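Local atomic coordinates of maternal protein tudor (Drosophila melanogaster, PDB entry 4Q5W), a protein that is required for primordial germ-cell formation and may act in piRNA metabolism, its Tudor domains, the ninth of which is in this fragment, binding methylated Piwi proteins. Residues Pro114-Thr125 with Tyr167-Leu178; Thr4-Glu12 with Leu133-Val142. One frame throughout, in Å; residues are numbered along the deposited sequence.

Interaction 1 (Pro114-Thr125 with Tyr167-Leu178); sequences PSAIFEKNKALT and YEHLQKLVQAEL
Tyr167 anchors the N-terminal end of helix 166-182 to the turn entering helix 116-120 through a hydrogen bond from its OH to Pro114 O, at 2.7 Å. The hydroxyl is tilted from the carbonyl plane. Gln171, one helical turn on, extends from a CG set beside the backbone N (chi1 -73°), which carries its amide back over Tyr167: NE2 lies 3.3 Å above the centre of the phenol ring and donates to Tyr167 O from above the carbonyl plane. The other end of the amide faces Ser115, whose OG comes to 3.0 Å from Gln171 OE1. Ser115 OG also accepts from Ile117 N as the N-cap of helix 116-120, so the hydroxyl that caps this helix also faces the Gln171 amide.

Aromatic contact is made rim to rim. The Phe118 and Tyr167 planes stand at 82°, with Phe118 CE2 3.7 Å from Tyr167 CD1, while Phe118 CE1 meets Gln171 CG and Leu170 CD2.

Aliphatic packing fills the rest. Ile117 CG2 and Val174 CG1 meet at 3.7 Å, the two side chains running alongside one another and pointing opposite ways, and Ile117 CD1 lies against Gln175 CG. Leu124 forks, CD2 touching Val174 CG1 and Leu178 CD2, CD1 resting on the Glu177 carboxylate. Leu178 CD1 abuts the Asn121 amide, which a hydrogen bond from Asn121 ND2 to a lone pair of Ile117 O, in the carbonyl plane, fixes against it.

The axes of helix 116-120 and of the 167-178 part of helix 166-182 approach to 10.1 Å at 51°. Helix 122-134 continues this surface, its Thr128 and Phe129 touching Leu170, and Thr14, in the loop between strands 5-11 and 16-21, meets Phe118 and Thr125.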
loop_
_atom_site.group_PDB
_atom_site.type_symbol
_atom_site.label_atom_id
_atom_site.label_comp_id
_atom_site.label_asym_id
_atom_site.label_seq_id
_atom_site.Cartn_x
_atom_site.Cartn_y
_atom_site.Cartn_z
ATOM N N PRO A 114 14.358 2.165 -11.647
ATOM C CA PRO A 114 15.424 1.780 -10.718
ATOM C C PRO A 114 16.472 2.866 -10.549
ATOM O O PRO A 114 16.717 3.645 -11.472
ATOM C CB PRO A 114 16.063 0.570 -11.410
ATOM C CG PRO A 114 15.842 0.808 -12.839
ATOM C CD PRO A 114 14.472 1.441 -12.925
ATOM N N SER A 115 17.092 2.917 -9.377
ATOM C CA SER A 115 18.210 3.829 -9.158
ATOM C C SER A 115 19.120 3.302 -8.062
ATOM O O SER A 115 18.652 2.942 -6.980
ATOM C CB SER A 115 17.710 5.222 -8.776
ATOM O OG SER A 115 18.798 6.055 -8.405
ATOM N N ALA A 116 20.421 3.253 -8.336
ATOM C CA ALA A 116 21.373 2.814 -7.322
ATOM C C ALA A 116 21.342 3.709 -6.077
ATOM O O ALA A 116 21.708 3.276 -4.985
ATOM C CB ALA A 116 22.785 2.742 -7.902
ATOM N N ILE A 117 20.899 4.951 -6.243
ATOM C CA ILE A 117 20.749 5.847 -5.109
ATOM C C ILE A 117 19.729 5.263 -4.140
ATOM O O ILE A 117 19.929 5.278 -2.927
ATOM C CB ILE A 117 20.318 7.265 -5.556
ATOM C CG1 ILE A 117 21.407 7.881 -6.445
ATOM C CG2 ILE A 117 20.061 8.145 -4.341
ATOM C CD1 ILE A 117 21.002 9.200 -7.103
ATOM N N PHE A 118 18.649 4.717 -4.687
ATOM C CA PHE A 118 17.609 4.143 -3.852
ATOM C C PHE A 118 18.100 2.876 -3.166
ATOM O O PHE A 118 17.739 2.611 -2.019
ATOM C CB PHE A 118 16.369 3.790 -4.670
ATOM C CG PHE A 118 15.746 4.951 -5.392
ATOM C CD1 PHE A 118 15.950 6.254 -4.971
ATOM C CD2 PHE A 118 14.942 4.728 -6.497
ATOM C CE1 PHE A 118 15.355 7.321 -5.645
ATOM C CE2 PHE A 118 14.351 5.779 -7.168
ATOM C CZ PHE A 118 14.561 7.081 -6.742
ATOM N N GLU A 119 18.906 2.082 -3.873
ATOM C CA GLU A 119 19.329 0.778 -3.355
ATOM C C GLU A 119 20.464 0.873 -2.338
ATOM O O GLU A 119 20.585 0.037 -1.438
ATOM C CB GLU A 119 19.754 -0.148 -4.500
ATOM C CG GLU A 119 18.698 -0.322 -5.580
ATOM C CD GLU A 119 17.432 -0.979 -5.069
ATOM O OE1 GLU A 119 17.489 -1.700 -4.045
ATOM O OE2 GLU A 119 16.373 -0.773 -5.699
ATOM N N LYS A 120 21.304 1.884 -2.495
ATOM C CA LYS A 120 22.458 2.057 -1.627
ATOM C C LYS A 120 22.093 2.830 -0.363
ATOM O O LYS A 120 22.870 2.888 0.590
ATOM C CB LYS A 120 23.578 2.761 -2.396
ATOM C CG LYS A 120 24.260 1.852 -3.413
ATOM C CD LYS A 120 25.273 2.589 -4.278
ATOM C CE LYS A 120 26.083 1.602 -5.118
ATOM N NZ LYS A 120 27.279 2.219 -5.764
ATOM N N ASN A 121 20.906 3.420 -0.370
ATOM C CA ASN A 121 20.465 4.293 0.708
ATOM C C ASN A 121 18.996 4.029 0.993
ATOM O O ASN A 121 18.168 4.915 0.859
ATOM C CB ASN A 121 20.650 5.763 0.301
ATOM C CG ASN A 121 22.077 6.073 -0.125
ATOM O OD1 ASN A 121 22.972 6.154 0.707
ATOM N ND2 ASN A 121 22.293 6.248 -1.427
ATOM N N LYS A 122 18.676 2.801 1.396
ATOM C CA LYS A 122 17.280 2.375 1.461
ATOM C C LYS A 122 16.431 3.135 2.486
ATOM O O LYS A 122 15.335 3.631 2.166
ATOM C CB LYS A 122 17.211 0.874 1.761
ATOM C CG LYS A 122 17.745 -0.017 0.649
ATOM C CD LYS A 122 17.639 -1.498 1.043
ATOM C CE LYS A 122 18.042 -2.411 -0.099
ATOM N NZ LYS A 122 19.479 -2.246 -0.445
ATOM N N ALA A 123 16.920 3.192 3.724
ATOM C CA ALA A 123 16.182 3.846 4.798
ATOM C C ALA A 123 16.013 5.342 4.537
ATOM O O ALA A 123 14.932 5.896 4.728
ATOM C CB ALA A 123 16.858 3.604 6.146
ATOM N N LEU A 124 17.074 5.997 4.084
ATOM C CA LEU A 124 16.975 7.430 3.806
ATOM C C LEU A 124 16.014 7.701 2.648
ATOM O O LEU A 124 15.243 8.660 2.667
ATOM C CB LEU A 124 18.361 8.010 3.505
ATOM C CG LEU A 124 18.429 9.469 3.035
ATOM C CD1 LEU A 124 17.791 10.409 4.035
ATOM C CD2 LEU A 124 19.893 9.842 2.830
ATOM N N THR A 125 16.071 6.856 1.635
ATOM C CA THR A 125 15.195 7.003 0.491
ATOM C C THR A 125 13.748 6.842 0.924
ATOM O O THR A 125 12.891 7.621 0.525
ATOM C CB THR A 125 15.523 5.986 -0.616
ATOM O OG1 THR A 125 16.821 6.277 -1.151
ATOM C CG2 THR A 125 14.477 6.039 -1.749
ATOM N N TYR A 167 10.520 10.547 -9.254
ATOM C CA TYR A 167 11.739 9.768 -9.468
ATOM C C TYR A 167 12.968 10.675 -9.406
ATOM O O TYR A 167 13.916 10.425 -8.647
ATOM C CB TYR A 167 11.664 9.008 -10.801
ATOM C CG TYR A 167 12.940 8.285 -11.196
ATOM C CD1 TYR A 167 13.404 7.205 -10.459
ATOM C CD2 TYR A 167 13.666 8.668 -12.321
ATOM C CE1 TYR A 167 14.566 6.534 -10.819
ATOM C CE2 TYR A 167 14.830 7.996 -12.689
ATOM C CZ TYR A 167 15.271 6.928 -11.926
ATOM O OH TYR A 167 16.415 6.250 -12.280
ATOM N N GLU A 168 12.938 11.745 -10.186
ATOM C CA GLU A 168 14.041 12.680 -10.217
ATOM C C GLU A 168 14.170 13.480 -8.923
ATOM O O GLU A 168 15.276 13.691 -8.443
ATOM C CB GLU A 168 13.926 13.602 -11.430
ATOM C CG GLU A 168 14.086 12.866 -12.759
ATOM C CD GLU A 168 12.803 12.232 -13.274
ATOM O OE1 GLU A 168 11.760 12.344 -12.596
ATOM O OE2 GLU A 168 12.840 11.626 -14.373
ATOM N N HIS A 169 13.048 13.928 -8.362
ATOM C CA HIS A 169 13.097 14.728 -7.145
ATOM C C HIS A 169 13.600 13.938 -5.944
ATOM O O HIS A 169 14.355 14.452 -5.110
ATOM C CB HIS A 169 11.721 15.295 -6.813
ATOM C CG HIS A 169 11.769 16.442 -5.861
ATOM N ND1 HIS A 169 12.168 17.703 -6.243
ATOM C CD2 HIS A 169 11.519 16.511 -4.530
ATOM C CE1 HIS A 169 12.133 18.508 -5.196
ATOM N NE2 HIS A 169 11.733 17.813 -4.147
ATOM N N LEU A 170 13.184 12.682 -5.858
ATOM C CA LEU A 170 13.589 11.844 -4.728
ATOM C C LEU A 170 15.091 11.595 -4.764
ATOM O O LEU A 170 15.762 11.646 -3.732
ATOM C CB LEU A 170 12.836 10.519 -4.742
ATOM C CG LEU A 170 13.049 9.622 -3.527
ATOM C CD1 LEU A 170 12.674 10.336 -2.224
ATOM C CD2 LEU A 170 12.239 8.348 -3.685
ATOM N N GLN A 171 15.623 11.346 -5.955
ATOM C CA GLN A 171 17.069 11.192 -6.098
ATOM C C GLN A 171 17.801 12.450 -5.658
ATOM O O GLN A 171 18.812 12.379 -4.950
ATOM C CB GLN A 171 17.441 10.890 -7.540
ATOM C CG GLN A 171 17.084 9.490 -7.996
ATOM C CD GLN A 171 17.390 9.284 -9.459
ATOM O OE1 GLN A 171 18.411 8.692 -9.814
ATOM N NE2 GLN A 171 16.505 9.769 -10.322
ATOM N N LYS A 172 17.280 13.594 -6.080
ATOM C CA LYS A 172 17.873 14.892 -5.755
ATOM C C LYS A 172 17.913 15.158 -4.254
ATOM O O LYS A 172 18.946 15.563 -3.728
ATOM C CB LYS A 172 17.137 16.023 -6.480
ATOM C CG LYS A 172 17.739 17.398 -6.202
ATOM C CD LYS A 172 17.142 18.474 -7.089
ATOM C CE LYS A 172 15.754 18.860 -6.653
ATOM N NZ LYS A 172 15.220 19.957 -7.512
ATOM N N LEU A 173 16.790 14.931 -3.571
ATOM C CA LEU A 173 16.707 15.126 -2.122
ATOM C C LEU A 173 17.633 14.209 -1.324
ATOM O O LEU A 173 18.237 14.642 -0.347
ATOM C CB LEU A 173 15.275 14.954 -1.617
ATOM C CG LEU A 173 14.212 15.958 -2.068
ATOM C CD1 LEU A 173 12.887 15.680 -1.385
ATOM C CD2 LEU A 173 14.647 17.405 -1.808
ATOM N N VAL A 174 17.722 12.941 -1.728
ATOM C CA VAL A 174 18.589 11.984 -1.040
ATOM C C VAL A 174 20.059 12.370 -1.236
ATOM O O VAL A 174 20.842 12.383 -0.294
ATOM C CB VAL A 174 18.328 10.536 -1.520
ATOM C CG1 VAL A 174 19.420 9.577 -1.018
ATOM C CG2 VAL A 174 16.944 10.061 -1.072
ATOM N N GLN A 175 20.425 12.709 -2.467
ATOM C CA GLN A 175 21.799 13.104 -2.750
ATOM C C GLN A 175 22.166 14.368 -1.984
ATOM O O GLN A 175 23.301 14.514 -1.523
ATOM C CB GLN A 175 22.001 13.308 -4.254
ATOM C CG GLN A 175 21.945 12.014 -5.056
ATOM C CD GLN A 175 23.168 11.138 -4.862
ATOM O OE1 GLN A 175 23.221 10.309 -3.946
ATOM N NE2 GLN A 175 24.152 11.297 -5.738
ATOM N N ALA A 176 21.205 15.276 -1.840
ATOM C CA ALA A 176 21.458 16.547 -1.170
ATOM C C ALA A 176 21.736 16.348 0.315
ATOM O O ALA A 176 22.591 17.021 0.886
ATOM C CB ALA A 176 20.284 17.506 -1.373
ATOM N N GLU A 177 21.022 15.408 0.933
ATOM C CA GLU A 177 21.221 15.103 2.344
ATOM C C GLU A 177 22.548 14.372 2.567
ATOM O O GLU A 177 23.295 14.702 3.484
ATOM C CB GLU A 177 20.050 14.279 2.893
ATOM C CG GLU A 177 20.168 13.962 4.382
ATOM C CD GLU A 177 18.824 13.642 5.022
ATOM O OE1 GLU A 177 18.819 13.015 6.101
ATOM O OE2 GLU A 177 17.780 14.042 4.466
ATOM N N LEU A 178 22.845 13.396 1.713
ATOM C CA LEU A 178 24.144 12.716 1.760
ATOM C C LEU A 178 25.300 13.695 1.558
ATOM O O LEU A 178 26.335 13.582 2.208
ATOM C CB LEU A 178 24.212 11.618 0.701
ATOM C CG LEU A 178 23.259 10.436 0.873
ATOM C CD1 LEU A 178 23.309 9.551 -0.375
ATOM C CD2 LEU A 178 23.592 9.636 2.128
HETATM O O HOH W 1 20.087 7.088 -10.582
#

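Interaction 2 (Thr4-Glu12 with Leu133-Val142); sequences TKAIITHVE and LDSCKGVVAV
Ile8 sets CG1 beside its backbone N (chi1 -66°), so that CD1 reaches Leu133 CD2 at 3.6 Å, and Val140 holds CG2 in the cleft flanked by its own N and C, bringing that methyl against Ile8 CG1. Both side chains belong to an antiparallel pairing of strands 5-11 and 139-144, the first and last in the order of a five-stranded sheet, which it closes; this is consistent with the SN-like (OB-fold) part of other extended Tudor domains.

Ala6 and Val140 form the hydrogen-bonded pair, with Ala6 N to Val140 O and Val140 N to Ala6 O both 2.9 Å. Lys5 with Ala141 and Ile7 with Val139 are the non-hydrogen-bonded pairs flanking it. At the N-terminal end of strand 5-11, Val142 N donates to Thr4 O at 2.7 Å, whereas the return bond from Thr4 N is weak. Ala6 CB and Val142 CG2 meet on the face that carries Val140. Lys5 CD packs on Val139 CG1 across the other.

Leu133, in the last turn of helix 122-134, lies athwart Ile8 and touches Val11 CG2 through CD1. A Schellman motif ends this helix, with Lys137 at positive phi and Gly138 N bonded to Leu133 O. Gly138 then starts the strand pairing: its O accepts from Ile8 N at 2.8 Å, the donor tilted 26° from the carbonyl plane.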
loop_
_atom_site.group_PDB
_atom_site.type_symbol
_atom_site.label_atom_id
_atom_site.label_comp_id
_atom_site.label_asym_id
_atom_site.label_seq_id
_atom_site.Cartn_x
_atom_site.Cartn_y
_atom_site.Cartn_z
ATOM N N THR A 4 -3.219 9.298 -15.825
ATOM C CA THR A 4 -4.270 8.853 -14.912
ATOM C C THR A 4 -3.891 9.089 -13.448
ATOM O O THR A 4 -2.720 9.265 -13.128
ATOM C CB THR A 4 -4.640 7.375 -15.138
ATOM O OG1 THR A 4 -5.948 7.128 -14.608
ATOM C CG2 THR A 4 -3.642 6.436 -14.475
ATOM N N LYS A 5 -4.894 9.100 -12.573
ATOM C CA LYS A 5 -4.701 9.479 -11.182
ATOM C C LYS A 5 -4.797 8.261 -10.274
ATOM O O LYS A 5 -5.544 7.329 -10.564
ATOM C CB LYS A 5 -5.773 10.489 -10.756
ATOM C CG LYS A 5 -5.569 11.020 -9.336
ATOM C CD LYS A 5 -6.494 12.176 -9.007
ATOM C CE LYS A 5 -7.915 11.710 -8.733
ATOM N NZ LYS A 5 -8.806 12.862 -8.397
ATOM N N ALA A 6 -4.040 8.274 -9.183
ATOM C CA ALA A 6 -4.119 7.208 -8.195
ATOM C C ALA A 6 -3.721 7.736 -6.827
ATOM O O ALA A 6 -3.168 8.832 -6.702
ATOM C CB ALA A 6 -3.219 6.049 -8.593
ATOM N N ILE A 7 -4.018 6.956 -5.795
ATOM C CA ILE A 7 -3.568 7.272 -4.442
ATOM C C ILE A 7 -2.634 6.181 -3.937
ATOM O O ILE A 7 -2.980 4.995 -3.970
ATOM C CB ILE A 7 -4.737 7.373 -3.463
ATOM C CG1 ILE A 7 -5.650 8.541 -3.834
ATOM C CG2 ILE A 7 -4.223 7.530 -2.031
ATOM C CD1 ILE A 7 -6.916 8.586 -3.007
ATOM N N ILE A 8 -1.447 6.569 -3.480
ATOM C CA ILE A 8 -0.516 5.595 -2.920
ATOM C C ILE A 8 -0.941 5.233 -1.505
ATOM O O ILE A 8 -1.081 6.102 -0.642
ATOM C CB ILE A 8 0.936 6.113 -2.973
ATOM C CG1 ILE A 8 1.351 6.238 -4.442
ATOM C CG2 ILE A 8 1.887 5.175 -2.224
ATOM C CD1 ILE A 8 2.715 6.868 -4.666
ATOM N N THR A 9 -1.180 3.939 -1.296
ATOM C CA THR A 9 -1.677 3.432 -0.019
ATOM C C THR A 9 -0.622 2.684 0.800
ATOM O O THR A 9 -0.776 2.536 2.016
ATOM C CB THR A 9 -2.930 2.543 -0.212
ATOM O OG1 THR A 9 -2.684 1.566 -1.226
ATOM C CG2 THR A 9 -4.121 3.390 -0.614
ATOM N N HIS A 10 0.447 2.223 0.152
ATOM C CA HIS A 10 1.542 1.570 0.883
ATOM C C HIS A 10 2.814 1.516 0.069
ATOM O O HIS A 10 2.797 1.175 -1.109
ATOM C CB HIS A 10 1.185 0.132 1.289
ATOM C CG HIS A 10 2.299 -0.584 1.992
ATOM N ND1 HIS A 10 2.750 -0.209 3.241
ATOM C CD2 HIS A 10 3.063 -1.639 1.620
ATOM C CE1 HIS A 10 3.739 -1.004 3.610
ATOM N NE2 HIS A 10 3.952 -1.879 2.641
ATOM N N VAL A 11 3.931 1.824 0.711
ATOM C CA VAL A 11 5.221 1.699 0.051
ATOM C C VAL A 11 6.052 0.613 0.710
ATOM O O VAL A 11 6.407 0.733 1.877
ATOM C CB VAL A 11 5.998 3.017 0.107
ATOM C CG1 VAL A 11 7.414 2.818 -0.463
ATOM C CG2 VAL A 11 5.247 4.075 -0.658
ATOM N N GLU A 12 6.352 -0.454 -0.026
ATOM C CA GLU A 12 7.248 -1.485 0.491
ATOM C C GLU A 12 8.691 -1.073 0.214
ATOM O O GLU A 12 9.561 -1.154 1.082
ATOM C CB GLU A 12 6.950 -2.831 -0.167
ATOM C CG GLU A 12 7.719 -3.994 0.446
ATOM C CD GLU A 12 7.267 -4.306 1.865
ATOM O OE1 GLU A 12 6.088 -4.053 2.197
ATOM O OE2 GLU A 12 8.096 -4.796 2.652
ATOM N N LEU A 133 5.392 11.996 -0.151
ATOM C CA LEU A 133 4.024 11.535 -0.360
ATOM C C LEU A 133 3.057 12.241 0.587
ATOM O O LEU A 133 1.942 12.587 0.205
ATOM C CB LEU A 133 3.931 10.011 -0.199
ATOM C CG LEU A 133 4.631 9.185 -1.281
ATOM C CD1 LEU A 133 4.551 7.692 -0.988
ATOM C CD2 LEU A 133 4.056 9.497 -2.649
ATOM N N ASP A 134 3.483 12.463 1.826
ATOM C CA ASP A 134 2.638 13.174 2.772
ATOM C C ASP A 134 2.308 14.566 2.232
ATOM O O ASP A 134 1.203 15.080 2.434
ATOM C CB ASP A 134 3.305 13.264 4.146
ATOM C CG ASP A 134 2.328 13.649 5.242
ATOM O OD1 ASP A 134 1.487 12.801 5.615
ATOM O OD2 ASP A 134 2.400 14.797 5.729
ATOM N N SER A 135 3.257 15.156 1.510
ATOM C CA SER A 135 3.065 16.499 0.964
ATOM C C SER A 135 1.988 16.583 -0.125
ATOM O O SER A 135 1.535 17.681 -0.466
ATOM C CB SER A 135 4.393 17.104 0.470
ATOM O OG SER A 135 4.731 16.657 -0.829
ATOM N N CYS A 136 1.578 15.439 -0.672
ATOM C CA CYS A 136 0.461 15.419 -1.620
ATOM C C CYS A 136 -0.659 14.486 -1.161
ATOM O O CYS A 136 -1.568 14.163 -1.933
ATOM C CB CYS A 136 0.933 15.035 -3.028
ATOM S SG CYS A 136 1.718 13.419 -3.191
ATOM N N LYS A 137 -0.593 14.084 0.106
ATOM C CA LYS A 137 -1.483 13.064 0.682
ATOM C C LYS A 137 -1.588 11.824 -0.205
ATOM O O LYS A 137 -2.661 11.239 -0.337
ATOM C CB LYS A 137 -2.891 13.615 0.976
ATOM C CG LYS A 137 -2.942 15.038 1.537
ATOM C CD LYS A 137 -2.059 15.222 2.762
ATOM C CE LYS A 137 -2.609 14.514 3.990
ATOM N NZ LYS A 137 -1.733 14.758 5.174
ATOM N N GLY A 138 -0.471 11.443 -0.819
ATOM C CA GLY A 138 -0.402 10.240 -1.625
ATOM C C GLY A 138 -1.042 10.306 -3.001
ATOM O O GLY A 138 -1.039 9.302 -3.717
ATOM N N VAL A 139 -1.591 11.457 -3.383
ATOM C CA VAL A 139 -2.278 11.555 -4.680
ATOM C C VAL A 139 -1.288 11.872 -5.796
ATOM O O VAL A 139 -0.588 12.880 -5.729
ATOM C CB VAL A 139 -3.397 12.612 -4.672
ATOM C CG1 VAL A 139 -4.323 12.415 -5.868
ATOM C CG2 VAL A 139 -4.191 12.526 -3.380
ATOM N N VAL A 140 -1.252 11.010 -6.814
ATOM C CA VAL A 140 -0.262 11.070 -7.880
ATOM C C VAL A 140 -0.854 10.873 -9.268
ATOM O O VAL A 140 -1.847 10.160 -9.456
ATOM C CB VAL A 140 0.843 10.001 -7.704
ATOM C CG1 VAL A 140 1.748 10.348 -6.542
ATOM C CG2 VAL A 140 0.232 8.600 -7.512
ATOM N N ALA A 141 -0.227 11.511 -10.244
ATOM C CA ALA A 141 -0.482 11.190 -11.633
ATOM C C ALA A 141 0.447 10.054 -12.025
ATOM O O ALA A 141 1.605 10.007 -11.603
ATOM C CB ALA A 141 -0.265 12.415 -12.526
ATOM N N VAL A 142 -0.067 9.124 -12.820
ATOM C CA VAL A 142 0.694 7.931 -13.161
ATOM C C VAL A 142 0.855 7.795 -14.672
ATOM O O VAL A 142 -0.118 7.855 -15.418
ATOM C CB VAL A 142 -0.007 6.654 -12.623
ATOM C CG1 VAL A 142 0.811 5.396 -12.954
ATOM C CG2 VAL A 142 -0.260 6.774 -11.140
#

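How the interactions relate
From the N terminus, strand 5-11 supplies the first half of interaction 2; the chain then runs through strand 16-21, helix 25-37, the four-stranded sheet of residues 52-90 and strand 108-112 before segment 114-125 of interaction 1. Segment 133-142 follows and closes the long loop of interaction 2, and helix 166-182 closes the shorter loop of interaction 1. The two therefore cross, their segments alternating along the chain. Their centres lie 18 Å apart and they do not touch. Interaction 1 sets helix 166-182 against helix 116-120 and the start of helix 122-134, while interaction 2 joins strand 5-11 to strand 139-144 and the end of helix 122-134.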